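Local coordinates for phosphatidylglycerol lysyltransferase C-terminal domain-containing protein (Bacteroides thetaiotaomicron, PDB 2HQY) that is of unknown function but binds coenzyme A and is probably an acyl- or aminoacyltransferase built on the acetyltransferase-like (GNAT) fold, at residues R24-L29 with M65-G69; L194-L198 with A219-G223; F54-A58 with D83-H89. All coordinates share one frame; numbering follows the deposited sequence.

Contact 1. Residues R24-L29 with M65-G69; sequences RRNCDL and MMPVG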
ATOM      1  N   ARG A  24      -4.997  15.426  20.645  1.00 21.48           N
ATOM      2  CA  ARG A  24      -3.813  14.774  20.089  1.00 21.33           C
ATOM      3  C   ARG A  24      -3.185  15.618  18.988  1.00 20.09           C
ATOM      4  O   ARG A  24      -3.858  15.992  18.045  1.00 19.70           O
ATOM      5  CB  ARG A  24      -4.217  13.402  19.548  1.00 22.55           C
ATOM      6  CG  ARG A  24      -4.979  12.592  20.592  1.00 25.24           C
ATOM      7  CD  ARG A  24      -4.032  11.856  21.515  1.00 29.22           C
ATOM      8  NE  ARG A  24      -3.520  10.708  20.794  1.00 32.21           N
ATOM      9  CZ  ARG A  24      -4.067   9.495  20.810  1.00 31.38           C
ATOM     10  NH1 ARG A  24      -3.520   8.543  20.070  1.00 30.39           N
ATOM     11  NH2 ARG A  24      -5.143   9.230  21.565  1.00 29.75           N
ATOM     12  N   ARG A  25      -1.891  15.904  19.113  1.00 18.99           N
ATOM     13  CA  ARG A  25      -1.213  16.774  18.159  1.00 18.41           C
ATOM     14  C   ARG A  25      -0.194  16.048  17.276  1.00 18.65           C
ATOM     15  O   ARG A  25       0.470  16.662  16.440  1.00 18.22           O
ATOM     16  CB  ARG A  25      -0.561  17.937  18.899  1.00 19.02           C
ATOM     17  CG  ARG A  25      -1.567  18.755  19.680  1.00 19.60           C
ATOM     18  CD  ARG A  25      -0.929  19.991  20.266  1.00 21.25           C
ATOM     19  NE  ARG A  25       0.100  19.680  21.256  1.00 22.16           N
ATOM     20  CZ  ARG A  25       0.910  20.590  21.806  1.00 24.76           C
ATOM     21  NH1 ARG A  25       0.834  21.869  21.450  1.00 23.95           N
ATOM     22  NH2 ARG A  25       1.814  20.220  22.706  1.00 23.74           N
ATOM     23  N   ASN A  26      -0.055  14.740  17.451  1.00 18.41           N
ATOM     24  CA  ASN A  26       1.007  14.074  16.702  1.00 18.79           C
ATOM     25  C   ASN A  26       0.680  13.868  15.219  1.00 16.88           C
ATOM     26  O   ASN A  26      -0.487  13.599  14.842  1.00 15.59           O
ATOM     27  CB  ASN A  26       1.497  12.821  17.390  1.00 21.13           C
ATOM     28  CG  ASN A  26       0.490  11.752  17.388  1.00 24.10           C
ATOM     29  OD1 ASN A  26      -0.564  11.884  18.004  1.00 31.01           O
ATOM     30  ND2 ASN A  26       0.822  10.638  16.746  1.00 29.89           N
ATOM     31  N   CYS A  27       1.706  14.043  14.390  1.00 16.02           N
ATOM     32  CA  CYS A  27       1.522  14.129  12.942  1.00 16.71           C
ATOM     33  C   CYS A  27       1.002  12.830  12.387  1.00 16.33           C
ATOM     34  O   CYS A  27       0.420  12.812  11.304  1.00 16.15           O
ATOM     35  CB  CYS A  27       2.838  14.514  12.233  1.00 17.74           C
ATOM     36  SG  CYS A  27       4.154  13.287  12.329  1.00 18.78           S
ATOM     37  N   ASP A  28       1.216  11.730  13.113  1.00 16.71           N
ATOM     38  CA  ASP A  28       0.735  10.432  12.612  1.00 17.81           C
ATOM     39  C   ASP A  28      -0.786  10.352  12.550  1.00 17.06           C
ATOM     40  O   ASP A  28      -1.324   9.408  11.964  1.00 17.48           O
ATOM     41  CB  ASP A  28       1.317   9.282  13.413  1.00 18.97           C
ATOM     42  CG  ASP A  28       2.826   9.147  13.191  1.00 24.60           C
ATOM     43  OD1 ASP A  28       3.290   9.441  12.056  1.00 32.16           O
ATOM     44  OD2 ASP A  28       3.539   8.760  14.119  1.00 29.01           O
ATOM     45  N   LEU A  29      -1.476  11.302  13.187  1.00 15.08           N
ATOM     46  CA  LEU A  29      -2.943  11.326  13.154  1.00 14.98           C
ATOM     47  C   LEU A  29      -3.538  12.213  12.047  1.00 14.46           C
ATOM     48  O   LEU A  29      -4.778  12.316  11.913  1.00 14.67           O
ATOM     49  CB  LEU A  29      -3.510  11.729  14.531  1.00 14.66           C
ATOM     50  CG  LEU A  29      -3.394  10.620  15.586  1.00 15.84           C
ATOM     51  CD1 LEU A  29      -3.866  11.177  16.908  1.00 18.23           C
ATOM     52  CD2 LEU A  29      -4.194   9.399  15.214  1.00 19.22           C
ATOM     53  N   MET A  65      -2.244   2.168  17.507  1.00 19.18           N
ATOM     54  CA  MET A  65      -2.082   3.517  18.017  1.00 19.74           C
ATOM     55  C   MET A  65      -2.805   3.609  19.373  1.00 20.21           C
ATOM     56  O   MET A  65      -3.671   2.796  19.664  1.00 20.11           O
ATOM     57  CB  MET A  65      -2.660   4.505  16.983  1.00 19.42           C
ATOM     58  CG  MET A  65      -2.486   5.997  17.313  1.00 23.49           C
ATOM     59  SD  MET A  65      -0.819   6.647  16.922  1.00 26.63           S
ATOM     60  CE  MET A  65      -0.863   6.621  15.145  1.00 27.23           C
ATOM     61  N   MET A  66      -2.419   4.565  20.226  1.00 19.82           N
ATOM     62  CA  MET A  66      -3.212   4.874  21.403  1.00 21.19           C
ATOM     63  C   MET A  66      -4.628   5.237  20.902  1.00 20.41           C
ATOM     64  O   MET A  66      -4.756   6.070  20.000  1.00 20.91           O
ATOM     65  CB  MET A  66      -2.565   6.038  22.190  1.00 21.67           C
ATOM     66  CG  MET A  66      -3.288   6.447  23.499  1.00 22.89           C
ATOM     67  SD  MET A  66      -3.247   5.262  24.892  1.00 21.77           S
ATOM     68  CE  MET A  66      -4.070   6.238  26.183  1.00 23.70           C
ATOM     69  N   PRO A  67      -5.679   4.570  21.433  1.00 20.39           N
ATOM     70  CA  PRO A  67      -7.058   4.866  21.030  1.00 20.08           C
ATOM     71  C   PRO A  67      -7.411   6.343  21.153  1.00 19.82           C
ATOM     72  O   PRO A  67      -7.037   7.001  22.132  1.00 19.83           O
ATOM     73  CB  PRO A  67      -7.887   4.035  22.000  1.00 20.21           C
ATOM     74  CG  PRO A  67      -6.976   2.842  22.317  1.00 20.00           C
ATOM     75  CD  PRO A  67      -5.631   3.477  22.432  1.00 20.68           C
ATOM     76  N   VAL A  68      -8.122   6.842  20.152  1.00 18.70           N
ATOM     77  CA  VAL A  68      -8.555   8.230  20.126  1.00 18.71           C
ATOM     78  C   VAL A  68     -10.035   8.280  20.495  1.00 18.64           C
ATOM     79  O   VAL A  68     -10.875   7.660  19.844  1.00 18.63           O
ATOM     80  CB  VAL A  68      -8.346   8.872  18.728  1.00 18.54           C
ATOM     81  CG1 VAL A  68      -8.788  10.327  18.724  1.00 18.15           C
ATOM     82  CG2 VAL A  68      -6.870   8.791  18.315  1.00 19.73           C
ATOM     83  N   GLY A  69     -10.348   9.045  21.531  1.00 19.78           N
ATOM     84  CA  GLY A  69     -11.746   9.244  21.937  1.00 20.53           C
ATOM     85  C   GLY A  69     -11.902   9.234  23.435  1.00 21.52           C
ATOM     86  O   GLY A  69     -10.928   9.319  24.181  1.00 20.50           O
TER
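The guanidinium group of Arg-24 meets two consecutive backbone carbonyls, those of Met-66 and Pro-67, just where strand 61-69 is broken. In what its family suggests is a GNAT-like fold, this ties the loop between helices 12-19 and 31-36 to an interrupted strand. Arg-24 NH1 gives a nearly straight hydrogen bond to Met-66 O (2.8 Å, 174° at the hydrogen). Arg-24 NH2 gives a more bent one to Pro-67 O (3.0 Å, 150°). Both oxygens lie in the guanidinium plane, although the donors stand above each carbonyl plane. Two N-H groups side by side on one flat group suit arginine to this place: they reach both carbonyls together, hold the group against rotation and give donors to two oxygens of buried residues. Bends at chi2 and chi3 curl the chain round to present that edge. Over one face, offset toward the rim, lies Val-68 CG2, 3.7 Å from Arg-24 NH2; the CB of Met-66 packs against Arg-24 NH1 at 3.4 Å. An alanine in place of Arg-24 is likely to leave the carbonyls of Met-66 and Pro-67 without these donors and to open a gap beside Val-68.

Apolar contacts flank the arginine. Leu-29 meets Val-68 tip to tip, CD1 to CG2 at 4.1 Å, the branched ends suiting a buried seam. With CG anti to its own N (chi1 -176°), the flexible Met-65 folds at its next two torsions, placing CE 3.9 Å from Asp-28 CB. The short 3-10 turn 27-29 brings Leu-29 here, and its N bonds back to Asn-26 O.

Further out, Phe-54 packs on Leu-29. The loop is fixed by Ser-22 OG, bonded to Arg-24 N, and by Asp-122, whose OD2 accepts from Cys-27 N.

Contact 2. Residues L194-L198 with A219-G223; sequences LIYAL and AFTFG
Phe-222 rises from strand 216-227 toward Ala-197 and Leu-198 on helix 185-199. At its CB the side chain takes the crowded position, CG lying between the backbone N and the carbonyl carbon (chi1 62°), and this sends the ring toward the helix. Along one flank of the ring, CD2 lies 3.9 Å from Leu-198 CD2. One atom further out, CE2 approaches the same methyl more closely, at 3.7 Å, and also touches Leu-198 CG and, more distantly, Leu-194 CG. On the other flank CE1 meets Ala-197 CB at 3.7 Å. At the tip, CZ comes within 3.5 Å of Ala-197 CB, so the small methyl lets the ring come close to the helix; Ser-32 and Ser-36 of helix 31-36 lie against the same alanine.

This is helix-on-sheet packing in an alpha/beta fold, the acetyltransferase-like one expected for the family. The short helix and strand segments run at 76° to each other, their axes 10.8 Å apart, and hydrophobic residues fill the interval.

Two residues earlier on the strand, Phe-220 projects from the same face, and CE2 of Phe-222 lies in the plane of its ring, at the edge. Leu-194 comes from the opposite direction: with its CG anti to the backbone N (chi1 -173°), both methyls reach Phe-220 CZ, and CD2, at 4.1 Å, lies near the ring plane. Val-235 of strand 230-238 also packs on both phenylalanines, while helix 165-179 adds Leu-171 against Phe-220 and Leu-169 against Leu-198. Leu-198 CD1 approaches Phe-220 CE1 at 4.4 Å.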
ATOM      1  N   LEU A 194       4.519  10.790  -0.709  1.00 10.35           N
ATOM      2  CA  LEU A 194       4.358  12.129  -1.285  1.00 11.51           C
ATOM      3  C   LEU A 194       3.542  12.064  -2.579  1.00 10.70           C
ATOM      4  O   LEU A 194       2.644  12.867  -2.808  1.00 11.37           O
ATOM      5  CB  LEU A 194       5.765  12.703  -1.531  1.00 11.17           C
ATOM      6  CG  LEU A 194       5.951  14.140  -1.968  1.00 16.40           C
ATOM      7  CD1 LEU A 194       7.418  14.559  -1.606  1.00 17.02           C
ATOM      8  CD2 LEU A 194       5.705  14.199  -3.484  1.00 18.54           C
ATOM      9  N   ILE A 195       3.865  11.095  -3.410  1.00 11.77           N
ATOM     10  CA  ILE A 195       3.189  10.945  -4.689  1.00 11.41           C
ATOM     11  C   ILE A 195       1.705  10.563  -4.485  1.00 11.51           C
ATOM     12  O   ILE A 195       0.819  11.097  -5.167  1.00 11.02           O
ATOM     13  CB  ILE A 195       3.946   9.957  -5.589  1.00 12.50           C
ATOM     14  CG1 ILE A 195       5.275  10.612  -6.088  1.00 13.21           C
ATOM     15  CG2 ILE A 195       2.998   9.442  -6.708  1.00 11.86           C
ATOM     16  CD1 ILE A 195       6.183   9.644  -6.840  1.00 13.84           C
ATOM     17  N   TYR A 196       1.425   9.658  -3.551  1.00 10.78           N
ATOM     18  CA  TYR A 196       0.013   9.338  -3.237  1.00 11.21           C
ATOM     19  C   TYR A 196      -0.724  10.613  -2.815  1.00 11.28           C
ATOM     20  O   TYR A 196      -1.838  10.874  -3.264  1.00 11.22           O
ATOM     21  CB  TYR A 196      -0.061   8.283  -2.128  1.00 11.59           C
ATOM     22  CG  TYR A 196      -1.471   7.963  -1.686  1.00 11.28           C
ATOM     23  CD1 TYR A 196      -2.140   6.832  -2.160  1.00 12.86           C
ATOM     24  CD2 TYR A 196      -2.129   8.798  -0.785  1.00 10.16           C
ATOM     25  CE1 TYR A 196      -3.433   6.543  -1.726  1.00 12.55           C
ATOM     26  CE2 TYR A 196      -3.424   8.532  -0.347  1.00 12.29           C
ATOM     27  CZ  TYR A 196      -4.059   7.405  -0.796  1.00 12.48           C
ATOM     28  OH  TYR A 196      -5.355   7.151  -0.375  1.00 13.24           O
ATOM     29  N   ALA A 197      -0.108  11.395  -1.932  1.00 10.16           N
ATOM     30  CA  ALA A 197      -0.724  12.651  -1.471  1.00 10.33           C
ATOM     31  C   ALA A 197      -1.017  13.622  -2.595  1.00 11.11           C
ATOM     32  O   ALA A 197      -2.114  14.222  -2.652  1.00 10.31           O
ATOM     33  CB  ALA A 197       0.166  13.328  -0.436  1.00  9.67           C
ATOM     34  N   LEU A 198      -0.041  13.810  -3.484  1.00 10.83           N
ATOM     35  CA  LEU A 198      -0.241  14.708  -4.655  1.00 10.90           C
ATOM     36  C   LEU A 198      -1.324  14.184  -5.602  1.00 11.62           C
ATOM     37  O   LEU A 198      -2.199  14.943  -6.065  1.00 12.35           O
ATOM     38  CB  LEU A 198       1.096  14.924  -5.408  1.00 11.69           C
ATOM     39  CG  LEU A 198       2.102  15.858  -4.655  1.00 12.10           C
ATOM     40  CD1 LEU A 198       3.427  15.923  -5.435  1.00 12.97           C
ATOM     41  CD2 LEU A 198       1.562  17.298  -4.409  1.00 13.90           C
ATOM     42  N   ALA A 219      10.339  25.228  -5.169  1.00 13.37           N
ATOM     43  CA  ALA A 219       9.978  24.610  -3.882  1.00 11.78           C
ATOM     44  C   ALA A 219       8.490  24.318  -3.865  1.00 11.44           C
ATOM     45  O   ALA A 219       7.736  24.989  -4.573  1.00 10.37           O
ATOM     46  CB  ALA A 219      10.329  25.533  -2.710  1.00 12.05           C
ATOM     47  N   PHE A 220       8.077  23.315  -3.081  1.00 10.57           N
ATOM     48  CA  PHE A 220       6.649  23.164  -2.745  1.00  9.95           C
ATOM     49  C   PHE A 220       6.512  22.575  -1.346  1.00 10.61           C
ATOM     50  O   PHE A 220       7.480  22.010  -0.786  1.00 10.80           O
ATOM     51  CB  PHE A 220       5.892  22.331  -3.801  1.00 10.68           C
ATOM     52  CG  PHE A 220       6.225  20.860  -3.766  1.00 12.52           C
ATOM     53  CD1 PHE A 220       5.473  19.984  -2.967  1.00 13.68           C
ATOM     54  CD2 PHE A 220       7.294  20.361  -4.531  1.00 12.36           C
ATOM     55  CE1 PHE A 220       5.788  18.611  -2.902  1.00 15.48           C
ATOM     56  CE2 PHE A 220       7.602  18.985  -4.490  1.00 12.37           C
ATOM     57  CZ  PHE A 220       6.841  18.118  -3.654  1.00 12.40           C
ATOM     58  N   THR A 221       5.318  22.700  -0.788  1.00  9.77           N
ATOM     59  CA  THR A 221       5.039  22.230   0.579  1.00 10.98           C
ATOM     60  C   THR A 221       3.571  21.954   0.665  1.00 11.17           C
ATOM     61  O   THR A 221       2.794  22.595  -0.059  1.00 10.73           O
ATOM     62  CB  THR A 221       5.493  23.296   1.643  1.00 12.48           C
ATOM     63  OG1 THR A 221       5.380  22.759   2.961  1.00 13.67           O
ATOM     64  CG2 THR A 221       4.694  24.602   1.547  1.00 11.97           C
ATOM     65  N   PHE A 222       3.172  21.005   1.517  1.00 10.55           N
ATOM     66  CA  PHE A 222       1.758  20.781   1.759  1.00 11.15           C
ATOM     67  C   PHE A 222       1.536  20.181   3.146  1.00 11.30           C
ATOM     68  O   PHE A 222       2.495  19.689   3.813  1.00 10.90           O
ATOM     69  CB  PHE A 222       1.102  19.936   0.642  1.00 10.27           C
ATOM     70  CG  PHE A 222       1.653  18.543   0.468  1.00 10.48           C
ATOM     71  CD1 PHE A 222       1.369  17.535   1.415  1.00 12.17           C
ATOM     72  CD2 PHE A 222       2.324  18.201  -0.709  1.00 12.54           C
ATOM     73  CE1 PHE A 222       1.816  16.212   1.205  1.00 13.74           C
ATOM     74  CE2 PHE A 222       2.785  16.894  -0.922  1.00 11.12           C
ATOM     75  CZ  PHE A 222       2.512  15.895   0.028  1.00 11.89           C
ATOM     76  N   GLY A 223       0.287  20.265   3.591  1.00 11.21           N
ATOM     77  CA  GLY A 223      -0.108  19.727   4.880  1.00 10.77           C
ATOM     78  C   GLY A 223      -1.590  19.889   5.071  1.00 11.03           C
ATOM     79  O   GLY A 223      -2.314  20.286   4.155  1.00 11.19           O
TER

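Contact 3. Residues F54-A58 with D83-H89; sequences FKFWA and DADKEKH
Lys-55 bridges strand 51-58 and helix 73-87 by ionic bonds, its NZ held by two carboxylates one helical turn apart. Lys-55 NZ lies 2.7 Å from Glu-87 OE2 and 2.8 Å from Asp-83 OD2, forming a salt-bridge network. The lysine chain is extended throughout, which gives it the length to span the gap. Asp-83 OD2 receives the ammonium on its syn lone pair and is also bonded to Tyr-64 OH; Glu-87 OE2 is met on the anti side, 17° out of the carboxylate plane.

The aromatic contact is T-shaped. The six-membered ring of Trp-57 turns its edge to the face of His-89, with planes at 85° and Trp-57 CZ3 3.7 Å from His-89 NE2. The carboxylate of Glu-87 also stands at the indole edge, OE1 3.7 Å from Trp-57 CZ2. A Schellman motif ends the helix at Lys-88, and His-89 follows it. At the dimer interface, His-89 NE2 bonds Gln-166 OE1 of the second subunit, whose His-199 stacks on Trp-57.

Two carboxylates round one ammonium would probably keep Lys-55 protonated; by formal charge the trio is left with one negative charge in excess, which the Tyr-64 hydroxyl may ease.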
ATOM      1  N   PHE A  54      -6.266   2.257  15.383  1.00 17.96           N
ATOM      2  CA  PHE A  54      -5.513   1.971  14.145  1.00 17.69           C
ATOM      3  C   PHE A  54      -4.618   0.769  14.419  1.00 17.89           C
ATOM      4  O   PHE A  54      -4.191   0.560  15.567  1.00 18.80           O
ATOM      5  CB  PHE A  54      -4.669   3.161  13.704  1.00 17.66           C
ATOM      6  CG  PHE A  54      -5.474   4.356  13.260  1.00 16.93           C
ATOM      7  CD1 PHE A  54      -5.980   4.428  11.963  1.00 17.83           C
ATOM      8  CD2 PHE A  54      -5.754   5.390  14.152  1.00 18.71           C
ATOM      9  CE1 PHE A  54      -6.746   5.547  11.531  1.00 15.33           C
ATOM     10  CE2 PHE A  54      -6.522   6.518  13.739  1.00 15.16           C
ATOM     11  CZ  PHE A  54      -7.020   6.590  12.428  1.00 15.97           C
ATOM     12  N   LYS A  55      -4.385  -0.025  13.369  1.00 17.55           N
ATOM     13  CA  LYS A  55      -3.553  -1.242  13.420  1.00 16.67           C
ATOM     14  C   LYS A  55      -2.605  -1.154  12.221  1.00 17.35           C
ATOM     15  O   LYS A  55      -3.069  -0.874  11.086  1.00 16.31           O
ATOM     16  CB  LYS A  55      -4.456  -2.468  13.350  1.00 16.83           C
ATOM     17  CG  LYS A  55      -3.789  -3.840  13.245  1.00 16.17           C
ATOM     18  CD  LYS A  55      -4.891  -4.896  13.241  1.00 17.80           C
ATOM     19  CE  LYS A  55      -4.360  -6.346  13.302  1.00 17.40           C
ATOM     20  NZ  LYS A  55      -5.525  -7.323  13.301  1.00 16.04           N
ATOM     21  N   PHE A  56      -1.307  -1.333  12.499  1.00 16.74           N
ATOM     22  CA  PHE A  56      -0.186  -1.173  11.538  1.00 17.89           C
ATOM     23  C   PHE A  56       0.731  -2.384  11.605  1.00 17.07           C
ATOM     24  O   PHE A  56       0.959  -2.939  12.688  1.00 16.19           O
ATOM     25  CB  PHE A  56       0.789  -0.016  11.909  1.00 18.23           C
ATOM     26  CG  PHE A  56       0.143   1.289  12.132  1.00 19.85           C
ATOM     27  CD1 PHE A  56      -0.019   2.198  11.060  1.00 21.45           C
ATOM     28  CD2 PHE A  56      -0.250   1.660  13.407  1.00 19.47           C
ATOM     29  CE1 PHE A  56      -0.630   3.463  11.266  1.00 22.48           C
ATOM     30  CE2 PHE A  56      -0.854   2.914  13.627  1.00 23.38           C
ATOM     31  CZ  PHE A  56      -1.056   3.811  12.573  1.00 20.87           C
ATOM     32  N   TRP A  57       1.324  -2.727  10.472  1.00 16.30           N
ATOM     33  CA  TRP A  57       2.413  -3.689  10.447  1.00 17.71           C
ATOM     34  C   TRP A  57       3.664  -2.922  10.029  1.00 18.94           C
ATOM     35  O   TRP A  57       3.771  -2.478   8.881  1.00 16.91           O
ATOM     36  CB  TRP A  57       2.123  -4.814   9.454  1.00 17.71           C
ATOM     37  CG  TRP A  57       1.003  -5.709   9.923  1.00 17.28           C
ATOM     38  CD1 TRP A  57      -0.329  -5.572   9.633  1.00 18.78           C
ATOM     39  CD2 TRP A  57       1.117  -6.857  10.778  1.00 17.87           C
ATOM     40  NE1 TRP A  57      -1.051  -6.586  10.237  1.00 19.01           N
ATOM     41  CE2 TRP A  57      -0.195  -7.373  10.962  1.00 16.27           C
ATOM     42  CE3 TRP A  57       2.195  -7.492  11.418  1.00 16.70           C
ATOM     43  CZ2 TRP A  57      -0.449  -8.515  11.734  1.00 18.88           C
ATOM     44  CZ3 TRP A  57       1.939  -8.634  12.192  1.00 19.35           C
ATOM     45  CH2 TRP A  57       0.618  -9.126  12.339  1.00 17.17           C
ATOM     46  N   ALA A  58       4.551  -2.704  11.001  1.00 20.64           N
ATOM     47  CA  ALA A  58       5.837  -2.054  10.770  1.00 22.60           C
ATOM     48  C   ALA A  58       6.827  -3.180  10.615  1.00 24.09           C
ATOM     49  O   ALA A  58       7.396  -3.671  11.621  1.00 23.48           O
ATOM     50  CB  ALA A  58       6.200  -1.174  11.956  1.00 23.25           C
ATOM     51  N   ASP A  83      -6.976  -8.862  20.168  1.00 20.58           N
ATOM     52  CA  ASP A  83      -6.666  -8.827  18.746  1.00 19.88           C
ATOM     53  C   ASP A  83      -5.211  -9.225  18.519  1.00 20.01           C
ATOM     54  O   ASP A  83      -4.927 -10.050  17.642  1.00 19.85           O
ATOM     55  CB  ASP A  83      -6.956  -7.449  18.156  1.00 19.84           C
ATOM     56  CG  ASP A  83      -6.986  -7.473  16.651  1.00 21.17           C
ATOM     57  OD1 ASP A  83      -7.933  -8.058  16.090  1.00 23.03           O
ATOM     58  OD2 ASP A  83      -6.050  -6.939  16.026  1.00 22.26           O
ATOM     59  N   ALA A  84      -4.302  -8.661  19.323  1.00 19.31           N
ATOM     60  CA  ALA A  84      -2.882  -8.986  19.227  1.00 19.24           C
ATOM     61  C   ALA A  84      -2.667 -10.487  19.498  1.00 20.62           C
ATOM     62  O   ALA A  84      -1.901 -11.134  18.798  1.00 19.83           O
ATOM     63  CB  ALA A  84      -2.085  -8.149  20.178  1.00 19.81           C
ATOM     64  N   ASP A  85      -3.357 -11.028  20.502  1.00 20.94           N
ATOM     65  CA  ASP A  85      -3.315 -12.485  20.776  1.00 23.31           C
ATOM     66  C   ASP A  85      -3.663 -13.304  19.536  1.00 23.91           C
ATOM     67  O   ASP A  85      -2.956 -14.276  19.208  1.00 23.80           O
ATOM     68  CB  ASP A  85      -4.270 -12.867  21.917  1.00 23.27           C
ATOM     69  CG  ASP A  85      -3.840 -12.320  23.268  1.00 26.12           C
ATOM     70  OD1 ASP A  85      -2.682 -11.860  23.421  1.00 29.09           O
ATOM     71  OD2 ASP A  85      -4.675 -12.363  24.206  1.00 27.70           O
ATOM     72  N   LYS A  86      -4.743 -12.922  18.846  0.50 24.37           N
ATOM     73  CA  LYS A  86      -5.153 -13.596  17.605  0.50 24.65           C
ATOM     74  C   LYS A  86      -4.084 -13.526  16.520  0.50 24.50           C
ATOM     75  O   LYS A  86      -3.931 -14.463  15.729  0.50 24.77           O
ATOM     76  CB  LYS A  86      -6.469 -13.021  17.076  0.50 24.85           C
ATOM     77  CG  LYS A  86      -7.707 -13.761  17.558  0.50 25.29           C
ATOM     78  CD  LYS A  86      -8.993 -13.125  17.018  0.50 25.33           C
ATOM     79  CE  LYS A  86      -9.479 -11.999  17.922  0.50 25.24           C
ATOM     80  NZ  LYS A  86     -10.934 -11.731  17.782  0.50 25.94           N
ATOM     81  N   GLU A  87      -3.356 -12.410  16.483  1.00 23.88           N
ATOM     82  CA  GLU A  87      -2.274 -12.234  15.538  1.00 23.60           C
ATOM     83  C   GLU A  87      -1.001 -12.962  15.970  1.00 23.91           C
ATOM     84  O   GLU A  87      -0.050 -13.045  15.184  1.00 24.15           O
ATOM     85  CB  GLU A  87      -1.991 -10.739  15.330  1.00 23.50           C
ATOM     86  CG  GLU A  87      -3.179  -9.975  14.747  1.00 22.06           C
ATOM     87  CD  GLU A  87      -3.468 -10.314  13.282  1.00 23.32           C
ATOM     88  OE1 GLU A  87      -2.776 -11.176  12.679  1.00 24.41           O
ATOM     89  OE2 GLU A  87      -4.395  -9.701  12.728  1.00 22.92           O
ATOM     90  N   LYS A  88      -1.007 -13.475  17.205  1.00 23.27           N
ATOM     91  CA  LYS A  88       0.133 -14.197  17.815  1.00 23.51           C
ATOM     92  C   LYS A  88       1.326 -13.277  18.025  1.00 23.18           C
ATOM     93  O   LYS A  88       2.484 -13.659  17.832  1.00 22.78           O
ATOM     94  CB  LYS A  88       0.489 -15.454  16.998  1.00 23.66           C
ATOM     95  CG  LYS A  88      -0.646 -16.468  17.001  1.00 23.62           C
ATOM     96  CD  LYS A  88      -0.345 -17.713  16.167  1.00 25.10           C
ATOM     97  CE  LYS A  88      -1.557 -18.632  16.114  1.00 25.68           C
ATOM     98  NZ  LYS A  88      -1.991 -18.954  17.509  1.00 28.43           N
ATOM     99  N   HIS A  89       1.024 -12.032  18.395  1.00 22.19           N
ATOM    100  CA  HIS A  89       2.049 -11.033  18.663  1.00 21.83           C
ATOM    101  C   HIS A  89       1.770 -10.402  20.022  1.00 21.31           C
ATOM    102  O   HIS A  89       0.603 -10.338  20.465  1.00 21.01           O
ATOM    103  CB  HIS A  89       2.069  -9.950  17.565  1.00 22.12           C
ATOM    104  CG  HIS A  89       2.740 -10.382  16.300  1.00 24.00           C
ATOM    105  ND1 HIS A  89       3.967  -9.892  15.904  1.00 27.13           N
ATOM    106  CD2 HIS A  89       2.355 -11.253  15.340  1.00 23.29           C
ATOM    107  CE1 HIS A  89       4.315 -10.456  14.760  1.00 25.99           C
ATOM    108  NE2 HIS A  89       3.360 -11.296  14.405  1.00 26.77           N
TER

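How the contacts relate
Contacts 1 and 3 meet directly. Strands 51-58 and 61-69 are antiparallel neighbours, and Met-65 N lies 3.2 Å from Phe-54 O, a probable hydrogen bond, while Met-65 CE packs on Phe-56 CZ at 3.8 Å. Their segments alternate along the chain, and their centres are 18 Å apart. Contact 2 comes later in the sequence and lies on the opposite side of the chain's centre from contact 1, with about 9 Å between nearest atoms; its centre is 30 Å from that of contact 3. Coenzyme A is about 8 Å from the Leu-194 side chain of contact 2 and about 12 Å from that of Asp-28 in contact 1, whereas contact 3 lies away from the cofactor site.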